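Local coordinates for protein amorpha-4,11-diene synthase (Artemisia annua, PDB 4GAX) that probably cyclises farnesyl diphosphate into a sesquiterpene such as amorphadiene or alpha-bisabolol, with release of diphosphate, at residues A310-T313 and L314-I318; M345-E348 and Y349-P352; F383-D386 and F387-L391. All blocks are in the same frame, centred on the assembly; numbering follows the deposited sequence.

Contact 1. Residues A310-T313 and L314-I318; sequences ALVT and LIDDI
Val-312 lays its CG1 methyl alongside the carboxylate of Asp-316, one helical turn further on, with CG1 3.8 Å from OD2. Asp-316 and Asp-317 open the sequence DDIYD, the aspartate-rich DDxxD motif that in class I terpene synthases binds magnesium ions at the mouth of the active site; this turn of helix 299-322 carries its first two aspartates. The methyl reaches the acid because CG1 stands anti to the backbone N (chi1 165°), and it gives the carboxylate an apolar neighbour on its own helix. The backbone beneath is regular: Asp-316 N bonds to Val-312 O over 2.8 Å, nearly straight at 166°.

The buried side of the turn carries leucines and isoleucines. Leu-314 folds back along the helix until its CG is 3.5 Å from Ala-310 O, and its CD1 meets Leu-311 CD2 at 4.4 Å, a loose touch. Both leucines also pack on Leu-356 of helix 351-370. The small Ala-310 suits its position, where Trp-265 and Trp-266 of helix 238-269 come close.

Thr-313 and Asp-317 run side by side. The threonine hydroxyl turns back to bond to Ile-309 O, a common way for a helical threonine to satisfy itself. That leaves its methyl to face the acid, CG2 lying 4.1 Å from OD2 of Asp-317.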
loop_
_atom_site.group_PDB
_atom_site.type_symbol
_atom_site.label_atom_id
_atom_site.label_comp_id
_atom_site.label_asym_id
_atom_site.label_seq_id
_atom_site.Cartn_x
_atom_site.Cartn_y
_atom_site.Cartn_z
ATOM N N ALA A 310 9.182 6.014 11.851
ATOM C CA ALA A 310 9.223 6.843 13.054
ATOM C C ALA A 310 10.436 7.767 13.018
ATOM O O ALA A 310 10.357 8.920 13.442
ATOM C CB ALA A 310 9.246 5.979 14.307
ATOM N N LEU A 311 11.557 7.273 12.489
ATOM C CA LEU A 311 12.784 8.091 12.417
ATOM C C LEU A 311 12.675 9.215 11.387
ATOM O O LEU A 311 13.169 10.329 11.605
ATOM C CB LEU A 311 13.988 7.216 12.087
ATOM C CG LEU A 311 14.537 6.343 13.214
ATOM C CD1 LEU A 311 15.601 5.422 12.604
ATOM C CD2 LEU A 311 15.148 7.239 14.302
ATOM N N VAL A 312 12.025 8.904 10.268
ATOM C CA VAL A 312 11.752 9.867 9.209
ATOM C C VAL A 312 10.855 10.984 9.728
ATOM O O VAL A 312 11.083 12.164 9.466
ATOM C CB VAL A 312 11.041 9.168 8.022
ATOM C CG1 VAL A 312 10.426 10.191 7.083
ATOM C CG2 VAL A 312 12.012 8.270 7.295
ATOM N N THR A 313 9.823 10.591 10.459
ATOM C CA THR A 313 8.901 11.538 11.059
ATOM C C THR A 313 9.652 12.507 11.974
ATOM O O THR A 313 9.439 13.722 11.903
ATOM C CB THR A 313 7.795 10.793 11.837
ATOM O OG1 THR A 313 7.097 9.908 10.945
ATOM C CG2 THR A 313 6.814 11.768 12.448
ATOM N N LEU A 314 10.543 11.977 12.813
ATOM C CA LEU A 314 11.340 12.819 13.706
ATOM C C LEU A 314 12.207 13.762 12.910
ATOM O O LEU A 314 12.195 14.979 13.147
ATOM C CB LEU A 314 12.247 11.968 14.599
ATOM C CG LEU A 314 11.562 11.253 15.759
ATOM C CD1 LEU A 314 12.363 10.031 16.190
ATOM C CD2 LEU A 314 11.423 12.211 16.906
ATOM N N ILE A 315 12.965 13.197 11.966
ATOM C CA ILE A 315 13.933 13.976 11.192
ATOM C C ILE A 315 13.238 15.066 10.366
ATOM O O ILE A 315 13.723 16.200 10.302
ATOM C CB ILE A 315 14.815 13.077 10.293
ATOM C CG1 ILE A 315 15.719 12.194 11.155
ATOM C CG2 ILE A 315 15.698 13.915 9.394
ATOM C CD1 ILE A 315 16.498 11.168 10.349
ATOM N N ASP A 316 12.099 14.730 9.759
ATOM C CA ASP A 316 11.313 15.725 9.027
ATOM C C ASP A 316 10.876 16.870 9.933
ATOM O O ASP A 316 10.879 18.032 9.530
ATOM C CB ASP A 316 10.081 15.090 8.384
ATOM C CG ASP A 316 10.286 14.779 6.919
ATOM O OD1 ASP A 316 11.074 15.492 6.261
ATOM O OD2 ASP A 316 9.659 13.820 6.423
ATOM N N ASP A 317 10.508 16.534 11.163
ATOM C CA ASP A 317 10.046 17.529 12.119
ATOM C C ASP A 317 11.173 18.429 12.626
ATOM O O ASP A 317 10.910 19.472 13.224
ATOM C CB ASP A 317 9.304 16.865 13.281
ATOM C CG ASP A 317 7.940 16.321 12.872
ATOM O OD1 ASP A 317 7.498 16.606 11.733
ATOM O OD2 ASP A 317 7.304 15.622 13.695
ATOM N N ILE A 318 12.422 18.024 12.398
ATOM C CA ILE A 318 13.567 18.881 12.710
ATOM C C ILE A 318 13.868 19.787 11.518
ATOM O O ILE A 318 14.190 20.962 11.672
ATOM C CB ILE A 318 14.847 18.073 13.017
ATOM C CG1 ILE A 318 14.662 17.194 14.253
ATOM C CG2 ILE A 318 16.018 19.005 13.248
ATOM C CD1 ILE A 318 15.850 16.281 14.534
#

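Contact 2. Residues M345-E348 and Y349-P352; sequences MIPE and YMKP
After the extended backbone of Ile-346 and Pro-347 the chain winds into a turn tied by two successive bonds to the third residue back, Met-350 N to Pro-347 O at 2.8 Å and Lys-351 N to Glu-348 O at 3.1 Å. In both the donor sits above the carbonyl plane, in keeping with such tight winding. Proline suits this position because its ring restrains phi near the value found here (-48°) and it needs no N-H partner where the extended chain enters the turn.

That ring is also an apolar surface. The sulfur of Met-350 lies across it, SD 3.6 Å from CG, and CB of the same methionine meets CG2 of Ile-346 at 3.6 Å, the two side chains crossing at about a right angle. Tyr-349 holds its ring between backbone N and carbonyl carbon (chi1 78°), and Met-350 CG rests over the rim of one ring face, 3.6 Å above the plane. The tyrosine hydroxyl bonds to Glu-327, and the ring stacks edge-to-face on Tyr-322.

Glu-348, bent at its second torsion, crosses the extended Lys-351 obliquely, and OE1 stays 3.8 Å from NZ, a long salt bridge. At such a separation the charges probably add only modest attraction, so this turn seems to rest chiefly on its backbone bonds and on the methionine packed against proline and isoleucine.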
loop_
_atom_site.group_PDB
_atom_site.type_symbol
_atom_site.label_atom_id
_atom_site.label_comp_id
_atom_site.label_asym_id
_atom_site.label_seq_id
_atom_site.Cartn_x
_atom_site.Cartn_y
_atom_site.Cartn_z
ATOM N N MET A 345 29.878 16.370 17.937
ATOM C CA MET A 345 29.895 17.455 16.961
ATOM C C MET A 345 28.487 18.023 16.742
ATOM O O MET A 345 28.296 18.954 15.965
ATOM C CB MET A 345 30.512 16.980 15.632
ATOM C CG MET A 345 29.508 16.440 14.616
ATOM S SD MET A 345 30.228 15.978 13.018
ATOM C CE MET A 345 28.964 16.598 11.905
ATOM N N ILE A 346 27.517 17.487 17.476
ATOM C CA ILE A 346 26.101 17.703 17.189
ATOM C C ILE A 346 25.379 18.568 18.227
ATOM O O ILE A 346 25.579 18.385 19.429
ATOM C CB ILE A 346 25.398 16.333 17.101
ATOM C CG1 ILE A 346 25.997 15.513 15.952
ATOM C CG2 ILE A 346 23.901 16.484 16.950
ATOM C CD1 ILE A 346 25.454 14.082 15.859
ATOM N N PRO A 347 24.535 19.513 17.764
ATOM C CA PRO A 347 23.687 20.333 18.647
ATOM C C PRO A 347 22.938 19.494 19.698
ATOM O O PRO A 347 22.386 18.438 19.361
ATOM C CB PRO A 347 22.691 20.964 17.672
ATOM C CG PRO A 347 23.458 21.081 16.404
ATOM C CD PRO A 347 24.358 19.868 16.345
ATOM N N GLU A 348 22.923 19.967 20.946
ATOM C CA GLU A 348 22.403 19.205 22.091
ATOM C C GLU A 348 21.052 18.522 21.867
ATOM O O GLU A 348 20.907 17.318 22.103
ATOM C CB GLU A 348 22.326 20.094 23.337
ATOM C CG GLU A 348 22.591 19.362 24.641
ATOM C CD GLU A 348 24.022 18.868 24.742
ATOM O OE1 GLU A 348 24.269 17.871 25.452
ATOM O OE2 GLU A 348 24.901 19.481 24.104
ATOM N N TYR A 349 20.062 19.278 21.406
ATOM C CA TYR A 349 18.730 18.704 21.210
ATOM C C TYR A 349 18.669 17.612 20.138
ATOM O O TYR A 349 17.700 16.848 20.085
ATOM C CB TYR A 349 17.695 19.798 20.921
ATOM C CG TYR A 349 17.706 20.327 19.504
ATOM C CD1 TYR A 349 16.842 19.817 18.547
ATOM C CD2 TYR A 349 18.563 21.355 19.131
ATOM C CE1 TYR A 349 16.842 20.301 17.255
ATOM C CE2 TYR A 349 18.569 21.845 17.839
ATOM C CZ TYR A 349 17.703 21.317 16.905
ATOM O OH TYR A 349 17.694 21.804 15.612
ATOM N N MET A 350 19.691 17.528 19.289
ATOM C CA MET A 350 19.689 16.533 18.215
ATOM C C MET A 350 20.356 15.229 18.643
ATOM O O MET A 350 20.311 14.233 17.914
ATOM C CB MET A 350 20.390 17.082 16.972
ATOM C CG MET A 350 19.648 18.207 16.267
ATOM S SD MET A 350 20.754 19.088 15.145
ATOM C CE MET A 350 19.561 19.741 13.953
ATOM N N LYS A 351 20.975 15.235 19.820
ATOM C CA LYS A 351 21.671 14.043 20.302
ATOM C C LYS A 351 20.776 12.802 20.475
ATOM O O LYS A 351 21.129 11.722 19.982
ATOM C CB LYS A 351 22.475 14.342 21.570
ATOM C CG LYS A 351 23.631 15.331 21.353
ATOM C CD LYS A 351 24.531 15.442 22.588
ATOM C CE LYS A 351 25.806 16.218 22.264
ATOM N NZ LYS A 351 26.836 16.099 23.343
ATOM N N PRO A 352 19.609 12.943 21.146
ATOM C CA PRO A 352 18.812 11.717 21.340
ATOM C C PRO A 352 18.369 11.076 20.032
ATOM O O PRO A 352 18.279 9.855 19.928
ATOM C CB PRO A 352 17.572 12.210 22.106
ATOM C CG PRO A 352 18.040 13.483 22.799
ATOM C CD PRO A 352 19.012 14.111 21.829
#

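Contact 3. Residues F383-D386 and F387-L391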
loop_
_atom_site.group_PDB
_atom_site.type_symbol
_atom_site.label_atom_id
_atom_site.label_comp_id
_atom_site.label_asym_id
_atom_site.label_seq_id
_atom_site.Cartn_x
_atom_site.Cartn_y
_atom_site.Cartn_z
ATOM N N PHE A 383 20.868 5.443 0.579
ATOM C CA PHE A 383 19.548 6.021 0.342
ATOM C C PHE A 383 19.076 6.819 1.551
ATOM O O PHE A 383 18.343 7.802 1.416
ATOM C CB PHE A 383 18.533 4.926 0.023
ATOM C CG PHE A 383 18.546 4.485 -1.418
ATOM C CD1 PHE A 383 17.701 5.079 -2.348
ATOM C CD2 PHE A 383 19.404 3.483 -1.839
ATOM C CE1 PHE A 383 17.702 4.677 -3.672
ATOM C CE2 PHE A 383 19.408 3.071 -3.167
ATOM C CZ PHE A 383 18.557 3.672 -4.083
ATOM N N VAL A 384 19.480 6.385 2.738
ATOM C CA VAL A 384 19.121 7.107 3.943
ATOM C C VAL A 384 19.868 8.433 3.961
ATOM O O VAL A 384 19.275 9.490 4.229
ATOM C CB VAL A 384 19.443 6.290 5.197
ATOM C CG1 VAL A 384 18.921 7.016 6.439
ATOM C CG2 VAL A 384 18.792 4.915 5.095
ATOM N N LYS A 385 21.159 8.390 3.643
ATOM C CA LYS A 385 21.951 9.615 3.574
ATOM C C LYS A 385 21.412 10.535 2.496
ATOM O O LYS A 385 21.369 11.747 2.684
ATOM C CB LYS A 385 23.407 9.303 3.267
ATOM C CG LYS A 385 24.142 8.605 4.393
ATOM C CD LYS A 385 25.565 8.342 3.956
ATOM C CE LYS A 385 26.385 7.703 5.048
ATOM N NZ LYS A 385 27.753 7.458 4.536
ATOM N N ASP A 386 21.005 9.960 1.365
ATOM C CA ASP A 386 20.517 10.780 0.251
ATOM C C ASP A 386 19.207 11.475 0.608
ATOM O O ASP A 386 18.922 12.570 0.132
ATOM C CB ASP A 386 20.336 9.956 -1.021
ATOM C CG ASP A 386 20.281 10.824 -2.258
ATOM O OD1 ASP A 386 21.262 11.559 -2.486
ATOM O OD2 ASP A 386 19.257 10.801 -2.977
ATOM N N PHE A 387 18.418 10.834 1.462
ATOM C CA PHE A 387 17.179 11.420 1.969
ATOM C C PHE A 387 17.465 12.679 2.796
ATOM O O PHE A 387 16.866 13.731 2.567
ATOM C CB PHE A 387 16.418 10.388 2.807
ATOM C CG PHE A 387 15.242 10.959 3.551
ATOM C CD1 PHE A 387 14.083 11.309 2.877
ATOM C CD2 PHE A 387 15.290 11.129 4.928
ATOM C CE1 PHE A 387 13.002 11.833 3.558
ATOM C CE2 PHE A 387 14.206 11.655 5.620
ATOM C CZ PHE A 387 13.065 12.010 4.934
ATOM N N VAL A 388 18.394 12.570 3.748
ATOM C CA VAL A 388 18.749 13.704 4.599
ATOM C C VAL A 388 19.428 14.809 3.788
ATOM O O VAL A 388 19.159 15.996 3.990
ATOM C CB VAL A 388 19.650 13.265 5.760
ATOM C CG1 VAL A 388 19.847 14.398 6.745
ATOM C CG2 VAL A 388 19.026 12.055 6.449
ATOM N N ARG A 389 20.312 14.401 2.882
ATOM C CA ARG A 389 21.000 15.298 1.961
ATOM C C ARG A 389 20.017 16.217 1.277
ATOM O O ARG A 389 20.202 17.430 1.244
ATOM C CB ARG A 389 21.653 14.468 0.865
ATOM C CG ARG A 389 23.130 14.620 0.744
ATOM C CD ARG A 389 23.632 13.602 -0.245
ATOM N NE ARG A 389 24.533 12.641 0.380
ATOM C CZ ARG A 389 24.623 11.366 0.025
ATOM N NH1 ARG A 389 23.844 10.893 -0.950
ATOM N NH2 ARG A 389 25.490 10.569 0.647
ATOM N N ASN A 390 18.967 15.630 0.715
ATOM C CA ASN A 390 18.020 16.421 -0.062
ATOM C C ASN A 390 17.106 17.265 0.821
ATOM O O ASN A 390 16.608 18.305 0.385
ATOM C CB ASN A 390 17.244 15.548 -1.054
ATOM C CG ASN A 390 18.101 15.128 -2.240
ATOM O OD1 ASN A 390 18.208 15.852 -3.236
ATOM N ND2 ASN A 390 18.728 13.961 -2.132
ATOM N N LEU A 391 16.892 16.826 2.061
ATOM C CA LEU A 391 16.257 17.703 3.041
ATOM C C LEU A 391 17.139 18.938 3.245
ATOM O O LEU A 391 16.633 20.049 3.402
ATOM C CB LEU A 391 16.008 16.987 4.373
ATOM C CG LEU A 391 14.842 15.991 4.424
ATOM C CD1 LEU A 391 14.762 15.315 5.784
ATOM C CD2 LEU A 391 13.512 16.673 4.095
#
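The carbonyl oxygen of Asp-386 is gripped twice by Asn-390, by the side-chain ND2 at 2.7 Å and by the backbone N at 3.1 Å, the two donors arriving from opposite faces of the carbonyl plane. The oxygen lies nearly in the plane of the asparagine amide, so the ND2 bond fixes how that amide is turned. With CG beside its own backbone N (chi1 -74°), the asparagine side chain folds back along the helix, and it suits the place because it has an amide N-H to give to the carbonyl of the preceding turn.

OD1 of Asp-386 offers its anti lone pair to NH1 of Arg-389, 3.1 Å away, in a salt bridge three residues along. It meets the edge of the guanidinium in plane, though the carboxylate and guanidinium planes are turned 61° apart. One face of the guanidinium lies over Lys-385 C and Asp-386 N, and NH2 also comes 3.6 Å from Lys-385 CB. Glu-382 shares NH1, while Glu-336 of helix 325-337 takes NE; the three acids probably favour the positive charge of the guanidinium. A leucine in place of Arg-389 would probably leave the Asp-386 carboxylate without its positive mate and cut the ionic tie to Glu-336.

Across the helix Phe-387 and Val-388 turn to Val-312 and Tyr-319 of helix 299-322, and Phe-387 also packs on Leu-421 of helix 419-429. With its polar side meeting helices 325-337 and 407-416, this segment is embedded among its neighbours as a helix of the all-helical bundle of the class I terpene synthase fold.

All three contacts lie in the metal-binding domain of the terpene synthase family and follow one another along the chain, contact 1 on helix 299-322, contact 2 at the approach to helix 351-370 and contact 3 on helix 374-399. Contact 1 is the hub. Its centre is about 12 Å from that of contact 3, where Asp-316 OD1 packs 3.5 Å from Leu-391 CD2, and about 14 Å from that of contact 2, where Ile-318 CG2 meets Met-350 CE at 3.7 Å. Contacts 2 and 3, with centres about 18 Å apart, do not touch. Helix 299-322 thus packs against helix 374-399 and the turn entering helix 351-370, which probably contributes to holding the start of the aspartate-rich motif in place.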